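Local coordinates for tudor and KH domain-containing protein homolog (Drosophila melanogaster, PDB 5YGB) that binds the N-terminus of Piwi through its Tudor domain and probably recruits Piwi proteins to the piRNA biogenesis machinery in the nuage, at residues A44-R47 and A48-V51; K28-A31 and S32-Q35. The protein carries 1 engineered substitution. One frame throughout, in Å; residues are numbered along the deposited sequence.

Contact 1. Residues A44-R47 and A48-V51; sequences AENR and AKHV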
ATOM      1  N   ALA A  44       5.838  26.677  -1.580  1.00 21.29           N
ATOM      2  CA  ALA A  44       4.822  27.202  -0.671  1.00 19.04           C
ATOM      3  C   ALA A  44       3.717  27.912  -1.447  1.00 19.30           C
ATOM      4  O   ALA A  44       2.539  27.862  -1.077  1.00 18.66           O
ATOM      5  CB  ALA A  44       5.447  28.141   0.348  1.00 21.67           C
ATOM      6  N   GLU A  45       4.098  28.566  -2.535  1.00 20.29           N
ATOM      7  CA  GLU A  45       3.137  29.255  -3.382  1.00 19.41           C
ATOM      8  C   GLU A  45       2.134  28.286  -4.005  1.00 20.75           C
ATOM      9  O   GLU A  45       0.935  28.561  -4.048  1.00 19.92           O
ATOM     10  CB  GLU A  45       3.862  30.042  -4.480  1.00 20.82           C
ATOM     11  CG  GLU A  45       4.658  31.248  -3.982  1.00 35.82           C
ATOM     12  CD  GLU A  45       6.048  30.909  -3.463  1.00 43.38           C
ATOM     13  OE1 GLU A  45       6.421  29.721  -3.431  1.00 28.16           O
ATOM     14  OE2 GLU A  45       6.779  31.851  -3.090  1.00 57.00           O
ATOM     15  N   ASN A  46       2.609  27.133  -4.472  1.00 18.99           N
ATOM     16  CA  ASN A  46       1.689  26.142  -5.019  1.00 17.91           C
ATOM     17  C   ASN A  46       0.822  25.509  -3.927  1.00 14.30           C
ATOM     18  O   ASN A  46      -0.356  25.227  -4.136  1.00 14.21           O
ATOM     19  CB  ASN A  46       2.443  25.050  -5.785  1.00 15.04           C
ATOM     20  CG  ASN A  46       3.068  25.563  -7.063  1.00 18.50           C
ATOM     21  OD1 ASN A  46       2.563  26.500  -7.682  1.00 23.83           O
ATOM     22  ND2 ASN A  46       4.163  24.944  -7.470  1.00 18.42           N
ATOM     23  N   ARG A  47       1.407  25.288  -2.756  1.00 13.58           N
ATOM     24  CA  ARG A  47       0.621  24.728  -1.668  1.00 12.75           C
ATOM     25  C   ARG A  47      -0.508  25.673  -1.290  1.00 12.46           C
ATOM     26  O   ARG A  47      -1.592  25.225  -0.922  1.00 13.28           O
ATOM     27  CB  ARG A  47       1.491  24.421  -0.449  1.00 15.04           C
ATOM     28  CG  ARG A  47       2.502  23.304  -0.685  1.00 15.18           C
ATOM     29  CD  ARG A  47       3.087  22.760   0.627  1.00 15.73           C
ATOM     30  NE  ARG A  47       3.789  23.776   1.409  1.00 16.11           N
ATOM     31  CZ  ARG A  47       5.074  24.086   1.269  1.00 16.61           C
ATOM     32  NH1 ARG A  47       5.825  23.469   0.370  1.00 20.83           N
ATOM     33  NH2 ARG A  47       5.618  25.027   2.038  1.00 22.36           N
ATOM     34  N   ALA A  48      -0.272  26.983  -1.388  1.00 14.98           N
ATOM     35  CA  ALA A  48      -1.307  27.952  -1.046  1.00 13.52           C
ATOM     36  C   ALA A  48      -2.499  27.920  -2.009  1.00 13.33           C
ATOM     37  O   ALA A  48      -3.613  28.301  -1.628  1.00 14.90           O
ATOM     38  CB  ALA A  48      -0.715  29.363  -0.980  1.00 15.38           C
ATOM     39  N   LYS A  49      -2.277  27.455  -3.237  1.00 13.47           N
ATOM     40  CA  LYS A  49      -3.371  27.248  -4.193  1.00 15.26           C
ATOM     41  C   LYS A  49      -4.275  26.084  -3.794  1.00 12.60           C
ATOM     42  O   LYS A  49      -5.359  25.917  -4.366  1.00 15.20           O
ATOM     43  CB  LYS A  49      -2.825  26.983  -5.601  1.00 14.83           C
ATOM     44  CG  LYS A  49      -1.886  28.080  -6.119  1.00 17.03           C
ATOM     45  CD  LYS A  49      -1.778  28.127  -7.652  1.00 28.13           C
ATOM     46  CE  LYS A  49      -1.731  26.755  -8.264  1.00 31.93           C
ATOM     47  NZ  LYS A  49      -1.219  26.750  -9.672  1.00 25.20           N
ATOM     48  N   HIS A  50      -3.826  25.278  -2.826  1.00 11.78           N
ATOM     49  CA  HIS A  50      -4.487  24.023  -2.477  1.00 11.26           C
ATOM     50  C   HIS A  50      -4.587  23.820  -0.972  1.00 13.04           C
ATOM     51  O   HIS A  50      -4.515  22.686  -0.481  1.00 13.18           O
ATOM     52  CB  HIS A  50      -3.736  22.848  -3.122  1.00 13.01           C
ATOM     53  CG  HIS A  50      -3.580  22.984  -4.606  1.00 11.52           C
ATOM     54  ND1 HIS A  50      -4.622  22.827  -5.475  1.00 14.43           N
ATOM     55  CD2 HIS A  50      -2.479  23.276  -5.359  1.00 13.33           C
ATOM     56  CE1 HIS A  50      -4.183  23.020  -6.720  1.00 16.65           C
ATOM     57  NE2 HIS A  50      -2.915  23.279  -6.673  1.00 14.60           N
ATOM     58  N   VAL A  51      -4.764  24.900  -0.226  1.00 12.67           N
ATOM     59  CA  VAL A  51      -4.790  24.773   1.227  1.00 12.32           C
ATOM     60  C   VAL A  51      -5.947  23.864   1.667  1.00 14.56           C
ATOM     61  O   VAL A  51      -7.070  23.943   1.148  1.00 14.42           O
ATOM     62  CB  VAL A  51      -4.874  26.163   1.917  1.00 12.46           C
ATOM     63  CG1 VAL A  51      -6.192  26.878   1.587  1.00 16.53           C
ATOM     64  CG2 VAL A  51      -4.687  26.020   3.431  1.00 14.66           C
TER
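Glu45 O receives two amide N-H groups, from Ala48 at 3.3 Å and from Lys49 at 3.5 Å, and both bonds are weak. The sharing falls in the short helix 44-48 of the extended Tudor domain, where i to i+4 bonding mixes with i to i+3. The sound i to i+4 bond runs from Ala48 N to Ala44 O at 3.0 Å, with an N-H...O angle of 144°. One residue on, Lys49 N makes a weak i to i+3 bond to Asn46 O. The shortest bond, His50 N to Arg47 O at 2.9 Å, is also i to i+3, and the chain leaves the helical path at His50.

The side chains follow this turn. The His50 ring approaches the carbonyl of Asn46 obliquely, bringing CD2 within 3.1 Å of Asn46 O. Lys49 CB lies over one face of the same ring, offset toward the rim, while Lys49 CG packs 3.5 Å from Glu45 O. The polar ends reach beyond the turn to the end of helix 25-41: His50 NE2 bonds to Tyr40 OH, Asn46 ND2 to Tyr40 O and Arg47 NH1 to Tyr41 O. Backbone bonding of His50 to Glu111 and side-chain contacts of Arg47 and His50 with Cys110 join the turn to strand 109-111. Arg47 CG sits beside its own backbone N (chi1 -67°), and a bend at chi3 returns the chain along the helix, so that Ala44 CA lies 3.5 Å above the guanidinium plane, offset toward the rim of the group.

Contact 2. Residues K28-A31 and S32-Q35; sequences KKLA and SMVQ. Engineered in segment 28-31: Ala31 (natural residue Asp).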
ATOM      1  N   LYS A  28       5.536   3.440 -14.792  1.00 13.04           N
ATOM      2  CA  LYS A  28       6.280   4.580 -15.312  0.57 12.08           C
ATOM      3  C   LYS A  28       5.508   5.869 -15.048  1.00 13.71           C
ATOM      4  O   LYS A  28       6.081   6.880 -14.632  1.00 13.35           O
ATOM      5  CB  LYS A  28       6.562   4.404 -16.806  0.57 12.59           C
ATOM      6  CG  LYS A  28       7.538   3.262 -17.108  0.57 12.59           C
ATOM      7  CD  LYS A  28       7.974   3.235 -18.569  0.57 12.19           C
ATOM      8  CE  LYS A  28       6.823   2.898 -19.509  0.57 16.55           C
ATOM      9  NZ  LYS A  28       7.281   2.922 -20.929  0.57 19.17           N
ATOM     10  N   LYS A  29       4.195   5.838 -15.266  1.00 13.40           N
ATOM     11  CA  LYS A  29       3.365   7.002 -14.999  1.00 14.62           C
ATOM     12  C   LYS A  29       3.356   7.332 -13.509  1.00 12.50           C
ATOM     13  O   LYS A  29       3.380   8.504 -13.137  1.00 13.48           O
ATOM     14  CB  LYS A  29       1.929   6.780 -15.503  1.00 16.01           C
ATOM     15  CG  LYS A  29       1.782   6.941 -17.009  1.00 18.28           C
ATOM     16  CD  LYS A  29       0.340   6.791 -17.470  1.00 24.95           C
ATOM     17  CE  LYS A  29      -0.084   5.342 -17.568  1.00 32.12           C
ATOM     18  NZ  LYS A  29      -1.558   5.214 -17.749  1.00 38.39           N
ATOM     19  N   LEU A  30       3.315   6.320 -12.648  1.00 11.31           N
ATOM     20  CA  LEU A  30       3.374   6.583 -11.209  1.00 11.73           C
ATOM     21  C   LEU A  30       4.679   7.277 -10.821  1.00 12.23           C
ATOM     22  O   LEU A  30       4.657   8.264 -10.079  1.00 12.16           O
ATOM     23  CB  LEU A  30       3.210   5.294 -10.398  1.00 11.60           C
ATOM     24  CG  LEU A  30       3.338   5.469  -8.880  1.00 10.54           C
ATOM     25  CD1 LEU A  30       2.306   6.440  -8.323  1.00 11.73           C
ATOM     26  CD2 LEU A  30       3.223   4.107  -8.201  1.00 13.10           C
ATOM     27  N   ALA A  31       5.816   6.784 -11.313  1.00 11.93           N
ATOM     28  CA  ALA A  31       7.098   7.397 -10.978  1.00 12.16           C
ATOM     29  C   ALA A  31       7.155   8.843 -11.457  1.00 13.10           C
ATOM     30  O   ALA A  31       7.641   9.731 -10.737  1.00 13.19           O
ATOM     31  CB  ALA A  31       8.239   6.589 -11.575  1.00 12.71           C
ATOM     32  N   SER A  32       6.623   9.094 -12.648  1.00 12.99           N
ATOM     33  CA  SER A  32       6.552  10.449 -13.175  1.00 14.56           C
ATOM     34  C   SER A  32       5.665  11.340 -12.315  1.00 14.20           C
ATOM     35  O   SER A  32       5.995  12.504 -12.060  1.00 16.01           O
ATOM     36  CB  SER A  32       6.046  10.432 -14.613  1.00 15.91           C
ATOM     37  OG  SER A  32       6.968   9.758 -15.455  1.00 22.74           O
ATOM     38  N   MET A  33       4.547  10.795 -11.849  1.00 13.93           N
ATOM     39  CA  MET A  33       3.618  11.559 -11.029  1.00 15.03           C
ATOM     40  C   MET A  33       4.205  11.881  -9.664  1.00 13.32           C
ATOM     41  O   MET A  33       4.024  12.991  -9.150  1.00 13.04           O
ATOM     42  CB  MET A  33       2.310  10.793 -10.871  1.00 14.35           C
ATOM     43  CG  MET A  33       1.244  11.593 -10.114  1.00 13.57           C
ATOM     44  SD  MET A  33      -0.239  10.636  -9.749  1.00 16.70           S
ATOM     45  CE  MET A  33       0.424   9.469  -8.592  1.00 18.58           C
ATOM     46  N   VAL A  34       4.899  10.921  -9.057  1.00 12.22           N
ATOM     47  CA  VAL A  34       5.530  11.207  -7.775  1.00 13.68           C
ATOM     48  C   VAL A  34       6.548  12.339  -7.943  1.00 13.56           C
ATOM     49  O   VAL A  34       6.581  13.275  -7.148  1.00 15.00           O
ATOM     50  CB  VAL A  34       6.203   9.962  -7.164  1.00 14.86           C
ATOM     51  CG1 VAL A  34       6.925  10.331  -5.882  1.00 18.32           C
ATOM     52  CG2 VAL A  34       5.157   8.899  -6.879  1.00 14.08           C
ATOM     53  N   GLN A  35       7.353  12.292  -8.996  1.00 13.37           N
ATOM     54  CA  GLN A  35       8.290  13.379  -9.264  1.00 15.46           C
ATOM     55  C   GLN A  35       7.570  14.713  -9.449  1.00 15.16           C
ATOM     56  O   GLN A  35       7.971  15.735  -8.866  1.00 15.17           O
ATOM     57  CB  GLN A  35       9.134  13.055 -10.497  1.00 16.75           C
ATOM     58  CG  GLN A  35      10.236  14.070 -10.765  1.00 19.48           C
ATOM     59  CD  GLN A  35      10.878  13.883 -12.124  1.00 33.81           C
ATOM     60  OE1 GLN A  35      10.768  12.820 -12.729  1.00 31.58           O
ATOM     61  NE2 GLN A  35      11.554  14.919 -12.612  1.00 39.52           N
TER
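Lys28 O accepts the amide of Ser32 at 3.0 Å, one of four consecutive i to i+4 bonds that define a regular alpha-helical stretch of helix 25-41 in the extended Tudor domain. The same pattern links Met33 N to Lys29 O, Val34 N to Leu30 O at 2.9 Å, and Gln35 N to the carbonyl O of Ala31, an engineered residue (Asp in the natural sequence). Their N-H...O angles span 150° to 168°.

Apolar contacts occupy the buried side of the helix, where Leu30 meets residues three and four positions later. Its CD1 touches Met33 CE at 3.6 Å and Val34 CG2 at 4.0 Å, each pair of side chains meeting at a slant. The Met33 chain runs out extended through chi2 and then bends at chi3 (67°), a turn that carries CE back to the leucine methyl. Val34 CG2 also packs against the backbone, 3.3 Å from Leu30 O. Beyond this cluster, Leu30 and Met33 reach Asp97, while Met33 touches Arg73 and Val34 touches Tyr72 of strand 70-81, packing the helix against the Tudor sheet.

Side-chain polar contact belongs to the exposed side. There Ser32 OG lies beside its own backbone N, 3.1 Å from Lys28 O, the same carbonyl oxygen that accepts the Ser32 amide.

Overall arrangement
The two contacts belong to successive helices in the chain, with centres 21 Å apart and nearest atoms about 10 Å apart, so they do not touch. Contact 2 is partly buried: three of its eight residues are buried, and regular i to i+4 bonding accompanies apolar packing toward strand 70-81. Contact 1 is a surface feature: its centre lies about 27 Å from the centre of the chain, against about 16 Å for the centre of contact 2; none of its residues is buried, and its weaker, mixed bonding accompanies polar side-chain links. Those links return to the end of helix 25-41, the helix that carries contact 2, while strand 109-111 joins contact 1 to the Tudor sheet.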